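Local coordinates for protein 7,8-dihydro-6-hydroxymethylpterin pyrophosphokinase-dihydropteroate synthase (Plasmodium falciparum, PDB 6JWS) that probably catalyses two consecutive steps of folate biosynthesis, pyrophosphorylation of 6-hydroxymethyl-7,8-dihydropterin by ATP and its condensation with 4-aminobenzoate to 7,8-dihydropteroate, at residues I481-Y486 against D499-I504; A506-P511 against E556-F561; K515-K520 against N565-Y570. The protein carries 1 engineered substitution. All coordinates share one frame; numbering follows the deposited sequence.

Contact 1 (I481-Y486 against D499-I504). With PT1 (pteroic acid), chain I.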
loop_
_atom_site.group_PDB
_atom_site.type_symbol
_atom_site.label_atom_id
_atom_site.label_comp_id
_atom_site.label_asym_id
_atom_site.label_seq_id
_atom_site.Cartn_x
_atom_site.Cartn_y
_atom_site.Cartn_z
ATOM N N ILE B 481 15.863 -2.222 -26.413
ATOM C CA ILE B 481 16.404 -3.480 -26.925
ATOM C C ILE B 481 17.177 -4.202 -25.824
ATOM O O ILE B 481 18.118 -3.657 -25.261
ATOM C CB ILE B 481 17.240 -3.307 -28.212
ATOM C CG1 ILE B 481 17.928 -4.614 -28.609
ATOM C CG2 ILE B 481 18.251 -2.173 -28.116
ATOM C CD1 ILE B 481 18.167 -4.713 -30.093
ATOM N N ASP B 482 16.760 -5.437 -25.542
ATOM C CA ASP B 482 17.400 -6.303 -24.576
ATOM C C ASP B 482 18.577 -6.983 -25.271
ATOM O O ASP B 482 18.423 -8.074 -25.839
ATOM C CB ASP B 482 16.382 -7.324 -24.057
ATOM C CG ASP B 482 16.854 -8.215 -22.910
ATOM O OD1 ASP B 482 18.080 -8.310 -22.665
ATOM O OD2 ASP B 482 15.980 -8.819 -22.246
ATOM N N THR B 483 19.740 -6.330 -25.220
ATOM C CA THR B 483 20.949 -6.889 -25.808
ATOM C C THR B 483 22.174 -6.557 -24.945
ATOM O O THR B 483 22.183 -5.558 -24.217
ATOM C CB THR B 483 21.132 -6.412 -27.262
ATOM O OG1 THR B 483 22.183 -7.205 -27.806
ATOM C CG2 THR B 483 21.487 -4.943 -27.421
ATOM N N ILE B 484 23.230 -7.367 -25.080
ATOM C CA ILE B 484 24.536 -7.054 -24.512
ATOM C C ILE B 484 25.524 -6.870 -25.663
ATOM O O ILE B 484 26.741 -6.714 -25.442
ATOM C CB ILE B 484 25.012 -8.177 -23.570
ATOM C CG1 ILE B 484 25.225 -9.498 -24.323
ATOM C CG2 ILE B 484 24.059 -8.337 -22.386
ATOM C CD1 ILE B 484 25.707 -10.641 -23.441
ATOM N N ASN B 485 24.987 -6.878 -26.888
ATOM C CA ASN B 485 25.840 -7.037 -28.052
ATOM C C ASN B 485 26.045 -5.708 -28.771
ATOM O O ASN B 485 25.118 -5.117 -29.313
ATOM C CB ASN B 485 25.402 -8.194 -28.952
ATOM C CG ASN B 485 26.395 -8.439 -30.063
ATOM O OD1 ASN B 485 26.340 -7.782 -31.108
ATOM N ND2 ASN B 485 27.334 -9.347 -29.831
ATOM N N TYR B 486 27.299 -5.261 -28.770
ATOM C CA TYR B 486 27.719 -4.054 -29.455
ATOM C C TYR B 486 27.191 -3.977 -30.894
ATOM O O TYR B 486 26.579 -2.974 -31.269
ATOM C CB TYR B 486 29.243 -3.980 -29.428
ATOM C CG TYR B 486 29.782 -2.745 -30.094
ATOM C CD1 TYR B 486 29.984 -2.701 -31.468
ATOM C CD2 TYR B 486 30.106 -1.631 -29.346
ATOM C CE1 TYR B 486 30.485 -1.571 -32.088
ATOM C CE2 TYR B 486 30.621 -0.491 -29.944
ATOM C CZ TYR B 486 30.792 -0.459 -31.321
ATOM O OH TYR B 486 31.300 0.662 -31.913
ATOM N N ASP B 499 15.369 3.373 -28.737
ATOM C CA ASP B 499 15.649 4.465 -27.821
ATOM C C ASP B 499 16.528 4.049 -26.637
ATOM O O ASP B 499 17.276 4.871 -26.132
ATOM C CB ASP B 499 14.338 5.022 -27.280
ATOM C CG ASP B 499 13.444 5.413 -28.431
ATOM O OD1 ASP B 499 13.881 6.311 -29.203
ATOM O OD2 ASP B 499 12.359 4.768 -28.582
ATOM N N ILE B 500 16.396 2.814 -26.142
ATOM C CA ILE B 500 16.956 2.459 -24.843
ATOM C C ILE B 500 17.770 1.175 -24.988
ATOM O O ILE B 500 17.288 0.220 -25.586
ATOM C CB ILE B 500 15.835 2.279 -23.785
ATOM C CG1 ILE B 500 15.163 3.607 -23.425
ATOM C CG2 ILE B 500 16.375 1.577 -22.530
ATOM C CD1 ILE B 500 13.916 3.481 -22.575
ATOM N N LEU B 501 19.001 1.172 -24.457
ATOM C CA LEU B 501 19.732 -0.070 -24.259
ATOM C C LEU B 501 19.301 -0.713 -22.932
ATOM O O LEU B 501 19.380 -0.106 -21.864
ATOM C CB LEU B 501 21.245 0.195 -24.312
ATOM C CG LEU B 501 22.155 -0.987 -23.929
ATOM C CD1 LEU B 501 22.001 -2.158 -24.901
ATOM C CD2 LEU B 501 23.616 -0.566 -23.891
ATOM N N ASN B 502 18.860 -1.967 -23.013
ATOM C CA ASN B 502 18.605 -2.785 -21.845
ATOM C C ASN B 502 19.700 -3.850 -21.757
ATOM O O ASN B 502 19.626 -4.871 -22.434
ATOM C CB ASN B 502 17.211 -3.414 -21.937
ATOM C CG ASN B 502 16.937 -4.380 -20.810
ATOM O OD1 ASN B 502 17.627 -4.342 -19.794
ATOM N ND2 ASN B 502 15.968 -5.272 -20.992
ATOM N N ASP B 503 20.718 -3.607 -20.913
ATOM C CA ASP B 503 21.918 -4.435 -20.890
ATOM C C ASP B 503 21.966 -5.242 -19.585
ATOM O O ASP B 503 22.329 -4.725 -18.529
ATOM C CB ASP B 503 23.163 -3.573 -21.124
ATOM C CG ASP B 503 24.455 -4.354 -21.349
ATOM O OD1 ASP B 503 24.707 -5.372 -20.616
ATOM O OD2 ASP B 503 25.199 -3.966 -22.285
ATOM N N ILE B 504 21.604 -6.530 -19.671
ATOM C CA ILE B 504 21.517 -7.367 -18.484
ATOM C C ILE B 504 22.900 -7.669 -17.895
ATOM O O ILE B 504 22.980 -8.222 -16.805
ATOM C CB ILE B 504 20.693 -8.643 -18.743
ATOM C CG1 ILE B 504 21.352 -9.580 -19.772
ATOM C CG2 ILE B 504 19.250 -8.292 -19.105
ATOM C CD1 ILE B 504 20.797 -11.002 -19.759
HETATM C C2 PT1 I . 14.855 -8.469 -16.228
HETATM C C3 PT1 I . 14.881 -9.350 -17.396
HETATM C C5 PT1 I . 15.408 -8.772 -18.637
HETATM N N6 PT1 I . 14.444 -10.632 -17.371
HETATM C C7 PT1 I . 15.820 -6.709 -17.489
HETATM N N9 PT1 I . 15.843 -7.479 -18.625
HETATM C C10 PT1 I . 14.529 -11.390 -18.496
HETATM N N11 PT1 I . 16.285 -5.407 -17.505
HETATM C C12 PT1 I . 15.055 -10.856 -19.665
HETATM C C21 PT1 I . 13.151 -17.003 -13.497
HETATM O O22 PT1 I . 12.041 -17.591 -13.612
HETATM O O1 PT1 I . 14.393 -8.932 -15.060
HETATM N N4 PT1 I . 15.313 -7.202 -16.327
HETATM N N8 PT1 I . 15.462 -9.570 -19.717
HETATM C C13 PT1 I . 14.082 -12.827 -18.434
HETATM N N14 PT1 I . 15.067 -13.591 -17.621
HETATM C C15 PT1 I . 14.631 -14.409 -16.634
HETATM C C16 PT1 I . 15.419 -14.611 -15.481
HETATM C C17 PT1 I . 13.367 -15.066 -16.795
HETATM C C18 PT1 I . 14.932 -15.463 -14.460
HETATM C C19 PT1 I . 12.902 -15.930 -15.773
HETATM C C20 PT1 I . 13.676 -16.111 -14.599
HETATM O O23 PT1 I . 13.822 -17.152 -12.462
HETATM O O HOH W 1 20.561 -7.404 -22.372
HETATM O O HOH W 2 27.667 -5.308 -22.917
#
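Two neighbouring parallel strands meet here at their C-terminal ends, beside the pterin ring of bound pteroic acid. The backbone pairing comes first. Ile481 N donates to Ile500 O over 2.9 Å, almost along the C=O axis. Asn502 N donates to Ile481 O, also at 2.9 Å, but from above the carbonyl plane. The last rung, Thr483 N to Asn502 O, is weak. Regular pairing ends there, but the chains stay close: Asp503 CA-H points at Thr483 O.

Polar side chains on one face serve the ligand. Asp482 and Asn502 both hold CG anti to the backbone N, so they lie side by side and point the same way. Asn502 uses both ends of its amide: OD1 accepts from pteroate N11 at 2.9 Å, and ND2 donates to pteroate N9 at 3.2 Å. Both bonds are nearly straight, and together they fix the amide flip. Asp482 OD2 comes within 2.7 Å of pteroate N8. Ile504 CG2 packs against the same ring. Thr483 OG1 accepts from Asn485 N in an ST turn and also bonds to Glu448.

Water bridges the strand ends. One water donates to Asp482 OD1 and Asn502 O and accepts from Ile504 N. Another joins Ile484 O to Asp503 OD2, while Asp503 OD1 accepts from Ser505 OG and Cys507 N.

Apolar contacts are few. Leu501 CD1 meets Thr483 CG2 at 3.8 Å on the face away from the ligand.

The strands belong to a beta-alpha-beta unit of the TIM barrel. Ile481 and Leu501 pack on its helix 486-494, and strands 428-432 and 525-529 flank the pair.

Contact 2 (A506-P511 against E556-F561)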
loop_
_atom_site.group_PDB
_atom_site.type_symbol
_atom_site.label_atom_id
_atom_site.label_comp_id
_atom_site.label_asym_id
_atom_site.label_seq_id
_atom_site.Cartn_x
_atom_site.Cartn_y
_atom_site.Cartn_z
ATOM N N ALA B 506 24.916 -5.115 -17.289
ATOM C CA ALA B 506 25.262 -3.761 -16.871
ATOM C C ALA B 506 26.478 -3.251 -17.656
ATOM O O ALA B 506 27.324 -2.535 -17.120
ATOM C CB ALA B 506 25.446 -3.671 -15.367
ATOM N N CYS B 507 26.538 -3.632 -18.942
ATOM C CA CYS B 507 27.545 -3.158 -19.879
ATOM C C CYS B 507 28.929 -3.674 -19.477
ATOM O O CYS B 507 29.928 -3.018 -19.739
ATOM C CB CYS B 507 27.568 -1.635 -19.933
ATOM S SG CYS B 507 26.002 -0.881 -20.458
ATOM N N THR B 508 28.993 -4.827 -18.798
ATOM C CA THR B 508 30.279 -5.440 -18.525
ATOM C C THR B 508 30.661 -6.438 -19.617
ATOM O O THR B 508 31.835 -6.792 -19.685
ATOM C CB THR B 508 30.343 -6.144 -17.159
ATOM O OG1 THR B 508 29.363 -7.184 -17.129
ATOM C CG2 THR B 508 30.154 -5.211 -15.980
ATOM N N ASN B 509 29.697 -6.960 -20.403
ATOM C CA ASN B 509 30.030 -7.877 -21.491
ATOM C C ASN B 509 30.924 -7.155 -22.500
ATOM O O ASN B 509 31.888 -7.723 -22.990
ATOM C CB ASN B 509 28.831 -8.465 -22.249
ATOM C CG ASN B 509 29.228 -9.139 -23.564
ATOM O OD1 ASN B 509 29.894 -10.172 -23.573
ATOM N ND2 ASN B 509 28.804 -8.599 -24.698
ATOM N N ASN B 510 30.575 -5.908 -22.819
ATOM C CA ASN B 510 31.342 -5.136 -23.776
ATOM C C ASN B 510 31.204 -3.657 -23.432
ATOM O O ASN B 510 30.301 -2.996 -23.948
ATOM C CB ASN B 510 30.908 -5.406 -25.224
ATOM C CG ASN B 510 31.860 -4.736 -26.196
ATOM O OD1 ASN B 510 32.649 -3.889 -25.780
ATOM N ND2 ASN B 510 31.809 -5.110 -27.475
ATOM N N PRO B 511 32.069 -3.103 -22.548
ATOM C CA PRO B 511 31.949 -1.711 -22.105
ATOM C C PRO B 511 31.929 -0.688 -23.239
ATOM O O PRO B 511 31.370 0.392 -23.055
ATOM C CB PRO B 511 33.127 -1.504 -21.148
ATOM C CG PRO B 511 33.415 -2.910 -20.656
ATOM C CD PRO B 511 33.161 -3.810 -21.850
ATOM N N GLU B 556 25.639 1.069 -8.441
ATOM C CA GLU B 556 26.189 2.402 -8.229
ATOM C C GLU B 556 27.596 2.499 -8.820
ATOM O O GLU B 556 27.935 3.510 -9.449
ATOM C CB GLU B 556 26.222 2.753 -6.736
ATOM C CG GLU B 556 24.829 3.041 -6.171
ATOM C CD GLU B 556 24.825 3.286 -4.662
ATOM O OE1 GLU B 556 25.488 2.533 -3.935
ATOM O OE2 GLU B 556 24.157 4.223 -4.209
ATOM N N GLN B 557 28.407 1.443 -8.650
ATOM C CA GLN B 557 29.718 1.433 -9.289
ATOM C C GLN B 557 29.566 1.519 -10.814
ATOM O O GLN B 557 30.272 2.287 -11.462
ATOM C CB GLN B 557 30.650 0.346 -8.706
ATOM C CG GLN B 557 31.216 0.701 -7.318
ATOM C CD GLN B 557 31.912 -0.376 -6.489
ATOM O OE1 GLN B 557 31.623 -0.548 -5.293
ATOM N NE2 GLN B 557 32.855 -1.101 -7.088
ATOM N N ARG B 558 28.595 0.793 -11.394
ATOM C CA ARG B 558 28.404 0.844 -12.842
ATOM C C ARG B 558 27.973 2.238 -13.304
ATOM O O ARG B 558 28.457 2.745 -14.326
ATOM C CB ARG B 558 27.361 -0.164 -13.347
ATOM C CG ARG B 558 27.747 -1.615 -13.141
ATOM C CD ARG B 558 29.149 -1.807 -13.678
ATOM N NE ARG B 558 29.256 -1.794 -15.122
ATOM C CZ ARG B 558 30.403 -1.669 -15.784
ATOM N NH1 ARG B 558 31.538 -1.477 -15.132
ATOM N NH2 ARG B 558 30.406 -1.679 -17.108
ATOM N N LEU B 559 27.023 2.828 -12.577
ATOM C CA LEU B 559 26.586 4.181 -12.894
ATOM C C LEU B 559 27.785 5.128 -12.821
ATOM O O LEU B 559 27.964 5.957 -13.698
ATOM C CB LEU B 559 25.446 4.603 -11.951
ATOM C CG LEU B 559 24.963 6.052 -12.080
ATOM C CD1 LEU B 559 23.474 6.190 -11.768
ATOM C CD2 LEU B 559 25.794 7.020 -11.228
ATOM N N ASN B 560 28.611 5.007 -11.781
ATOM C CA ASN B 560 29.765 5.888 -11.645
ATOM C C ASN B 560 30.660 5.782 -12.878
ATOM O O ASN B 560 31.188 6.791 -13.338
ATOM C CB ASN B 560 30.605 5.618 -10.388
ATOM C CG ASN B 560 29.884 6.039 -9.130
ATOM O OD1 ASN B 560 28.978 6.874 -9.189
ATOM N ND2 ASN B 560 30.267 5.473 -7.991
ATOM N N PHE B 561 30.843 4.553 -13.380
ATOM C CA PHE B 561 31.656 4.317 -14.565
ATOM C C PHE B 561 31.016 4.965 -15.789
ATOM O O PHE B 561 31.684 5.691 -16.510
ATOM C CB PHE B 561 31.871 2.827 -14.806
ATOM C CG PHE B 561 32.669 2.502 -16.047
ATOM C CD1 PHE B 561 34.033 2.757 -16.100
ATOM C CD2 PHE B 561 32.074 1.893 -17.143
ATOM C CE1 PHE B 561 34.782 2.417 -17.220
ATOM C CE2 PHE B 561 32.827 1.549 -18.259
ATOM C CZ PHE B 561 34.174 1.825 -18.307
#
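Two successive bends, at chi2 (-50°) and chi3 (-73°), fold the Arg558 chain so that its guanidinium reaches the loop 506-511. CG stands anti to the carbonyl carbon, which sends the chain off the helix. In Thr508, chi1 of 61° puts CG2 beside the backbone N and turned to the arginine.

The guanidinium grips one carbonyl oxygen side-on. Arg558 NE donates to Ala506 O at 2.9 Å, and NH2 donates to the same Ala506 O at 3.2 Å with a more bent angle. The oxygen lies in the guanidinium plane, and both donors lie in the carbonyl plane. This shared grip holds the group's rotation. Arg558 NH2 is also 3.0 Å from Cys507 O. Thr508 CG2 sits over the centre of one guanidinium face, 3.6 Å from Arg558 CZ. Ala506 CB touches the aliphatic part at Arg558 CG, 3.8 Å away. One turn further along the helix, Pro511 CB meets Phe561 CE2 at 4.2 Å.

The contact is structural packing in the TIM-barrel domain. It joins the loop after strand 500-503 to helix 547-564. Ala506, Cys507 and Arg558 all touch Leu528 of strand 525-529, and Tyr554 of the same helix meets Ala506 and Thr508.

Contact 3 (K515-K520 against N565-Y570)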
loop_
_atom_site.group_PDB
_atom_site.type_symbol
_atom_site.label_atom_id
_atom_site.label_comp_id
_atom_site.label_asym_id
_atom_site.label_seq_id
_atom_site.Cartn_x
_atom_site.Cartn_y
_atom_site.Cartn_z
ATOM N N LYS B 515 29.878 3.811 -25.571
ATOM C CA LYS B 515 30.160 4.843 -26.557
ATOM C C LYS B 515 29.006 4.978 -27.542
ATOM O O LYS B 515 28.831 6.031 -28.147
ATOM C CB LYS B 515 31.389 4.494 -27.401
ATOM C CG LYS B 515 32.718 4.365 -26.664
ATOM C CD LYS B 515 33.807 4.154 -27.697
ATOM C CE LYS B 515 34.731 2.992 -27.411
ATOM N NZ LYS B 515 34.992 2.169 -28.619
ATOM N N LEU B 516 28.214 3.921 -27.699
ATOM C CA LEU B 516 27.084 3.981 -28.604
ATOM C C LEU B 516 25.919 4.762 -27.988
ATOM O O LEU B 516 24.986 5.077 -28.718
ATOM C CB LEU B 516 26.655 2.554 -28.975
ATOM C CG LEU B 516 27.663 1.684 -29.745
ATOM C CD1 LEU B 516 27.044 0.326 -30.078
ATOM C CD2 LEU B 516 28.104 2.368 -31.038
ATOM N N LEU B 517 25.942 5.062 -26.669
ATOM C CA LEU B 517 24.811 5.742 -26.027
ATOM C C LEU B 517 24.897 7.251 -26.251
ATOM O O LEU B 517 24.054 8.007 -25.758
ATOM C CB LEU B 517 24.783 5.474 -24.520
ATOM C CG LEU B 517 24.669 4.018 -24.089
ATOM C CD1 LEU B 517 24.939 3.901 -22.596
ATOM C CD2 LEU B 517 23.302 3.457 -24.456
ATOM N N LYS B 518 25.927 7.668 -26.991
ATOM C CA LYS B 518 26.227 9.065 -27.254
ATOM C C LYS B 518 26.494 9.249 -28.747
ATOM O O LYS B 518 27.245 8.490 -29.354
ATOM C CB LYS B 518 27.452 9.470 -26.430
ATOM C CG LYS B 518 27.131 10.076 -25.072
ATOM C CD LYS B 518 28.206 9.987 -24.004
ATOM C CE LYS B 518 29.629 10.224 -24.459
ATOM N NZ LYS B 518 30.492 9.089 -24.048
ATOM N N LYS B 519 25.827 10.236 -29.342
ATOM C CA LYS B 519 26.160 10.699 -30.678
ATOM C C LYS B 519 26.406 12.206 -30.622
ATOM O O LYS B 519 26.390 12.797 -29.546
ATOM C CB LYS B 519 25.038 10.343 -31.654
ATOM C CG LYS B 519 24.928 8.870 -32.008
ATOM C CD LYS B 519 24.404 8.637 -33.410
ATOM C CE LYS B 519 22.956 9.039 -33.606
ATOM N NZ LYS B 519 22.071 7.851 -33.630
ATOM N N LYS B 520 26.621 12.815 -31.791
ATOM C CA LYS B 520 26.897 14.241 -31.911
ATOM C C LYS B 520 25.767 15.068 -31.293
ATOM O O LYS B 520 26.030 16.090 -30.664
ATOM C CB LYS B 520 27.158 14.620 -33.377
ATOM C CG LYS B 520 28.584 14.402 -33.880
ATOM C CD LYS B 520 28.765 14.638 -35.377
ATOM C CE LYS B 520 29.180 13.411 -36.169
ATOM N NZ LYS B 520 28.117 12.380 -36.229
ATOM N N ASN B 565 32.153 8.522 -17.983
ATOM C CA ASN B 565 32.408 8.450 -19.408
ATOM C C ASN B 565 31.411 9.341 -20.140
ATOM O O ASN B 565 31.225 9.199 -21.343
ATOM C CB ASN B 565 32.489 6.987 -19.871
ATOM C CG ASN B 565 33.848 6.401 -19.553
ATOM O OD1 ASN B 565 34.807 6.668 -20.287
ATOM N ND2 ASN B 565 33.954 5.637 -18.471
ATOM N N GLY B 566 30.728 10.201 -19.373
ATOM C CA GLY B 566 29.878 11.239 -19.925
ATOM C C GLY B 566 28.480 10.770 -20.299
ATOM O O GLY B 566 27.795 11.438 -21.068
ATOM N N ILE B 567 28.040 9.622 -19.767
ATOM C CA ILE B 567 26.632 9.271 -19.902
ATOM C C ILE B 567 25.858 10.097 -18.874
ATOM O O ILE B 567 26.199 10.096 -17.699
ATOM C CB ILE B 567 26.402 7.755 -19.740
ATOM C CG1 ILE B 567 27.249 6.950 -20.738
ATOM C CG2 ILE B 567 24.912 7.419 -19.847
ATOM C CD1 ILE B 567 27.125 7.422 -22.183
ATOM N N PRO B 568 24.876 10.923 -19.297
ATOM C CA PRO B 568 24.141 11.769 -18.353
ATOM C C PRO B 568 23.492 10.900 -17.269
ATOM O O PRO B 568 22.866 9.890 -17.588
ATOM C CB PRO B 568 23.061 12.426 -19.224
ATOM C CG PRO B 568 23.588 12.340 -20.656
ATOM C CD PRO B 568 24.454 11.098 -20.702
ATOM N N ARG B 569 23.653 11.314 -15.999
ATOM C CA ARG B 569 23.176 10.599 -14.821
ATOM C C ARG B 569 21.682 10.272 -14.906
ATOM O O ARG B 569 21.272 9.183 -14.500
ATOM C CB ARG B 569 23.471 11.390 -13.539
ATOM C CG ARG B 569 23.207 10.613 -12.251
ATOM C CD ARG B 569 23.544 11.414 -10.998
ATOM N NE ARG B 569 24.967 11.697 -10.970
ATOM C CZ ARG B 569 25.845 11.000 -10.262
ATOM N NH1 ARG B 569 25.434 10.025 -9.460
ATOM N NH2 ARG B 569 27.124 11.315 -10.345
ATOM N N TYR B 570 20.880 11.212 -15.418
ATOM C CA TYR B 570 19.429 11.098 -15.431
ATOM C C TYR B 570 18.962 10.123 -16.521
ATOM O O TYR B 570 17.765 9.898 -16.676
ATOM C CB TYR B 570 18.804 12.488 -15.601
ATOM C CG TYR B 570 19.313 13.248 -16.798
ATOM C CD1 TYR B 570 18.760 13.039 -18.045
ATOM C CD2 TYR B 570 20.381 14.125 -16.697
ATOM C CE1 TYR B 570 19.237 13.681 -19.173
ATOM C CE2 TYR B 570 20.865 14.785 -17.813
ATOM C CZ TYR B 570 20.282 14.569 -19.050
ATOM O OH TYR B 570 20.749 15.191 -20.171
#
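The Tyr570 ring has Pro568 CB over one face, 3.4 Å above its plane and offset toward the rim. This contact lies within 565-570, at some distance from the chains that meet across the two segments. Tyr570 OH bonds to Glu35. The side-chain amide of Asn565 turns to the carbonyls of Ile104 and Phe561, to both of which ND2 donates. Across the contact, Asn565 takes part through its backbone carbonyl.

Lys518 carries the meeting. Its chain is nearly extended at chi2 and then bends at chi3 (40°) and chi4, which brings the ammonium to the end of a helix. NZ donates to Asn565 O at 2.8 Å. The approach is nearly along the C=O axis. Helix 547-564 ends here in a Schellman motif, with Gly566 at positive phi as its C-prime residue. The charge of Lys518 would thus probably be favoured by the negative end of the helix dipole.

The aliphatic part of the lysine packs on the turn as well. Lys518 CD lies 3.3 Å from Gly566 O. It is equally close to Ile567 CD1, a tight carbon pair. The two chains cross obliquely.

Ile567 holds CG1 anti to the carbonyl carbon and bends again at chi2 (-50°), so CD1 reaches back to the 515-520 loop. It touches Leu517 CB at 3.8 Å, the leucine crossing it at about a right angle.

The contact joins two connections of the TIM-barrel domain, one leading to strand 525-529 and the other to strand 572-575. Leu517 also packs on Phe489 of helix 486-494. Lys101 bonds to Lys518 O, and Asn565 touches Lys47 of strand 46-57. That strand belongs to the antiparallel HPPK sheet. The turn lies near the calcium site of Glu42, Gly46 and Glu99, where the two enzyme parts meet.

How the contacts relate
Contact 1 comes first along the chain and closes the short crossover from strand 478-482 through helix 486-494 to strand 500-503. The loop that follows holds the first segments of contacts 2 and 3. Their second segments lie beyond strand 525-529, on helix 547-564 and in the turn after it, so these two contacts cross. Contact 1 is in series with both. Asn509 ND2 probably bonds to Ile484 O, which ties contact 1 to contact 2. Leu517 CD2 packs on Leu501 CB and links contacts 1 and 3. Together they join the pterin-binding strand ends to the outer helices and connecting loops of the barrel.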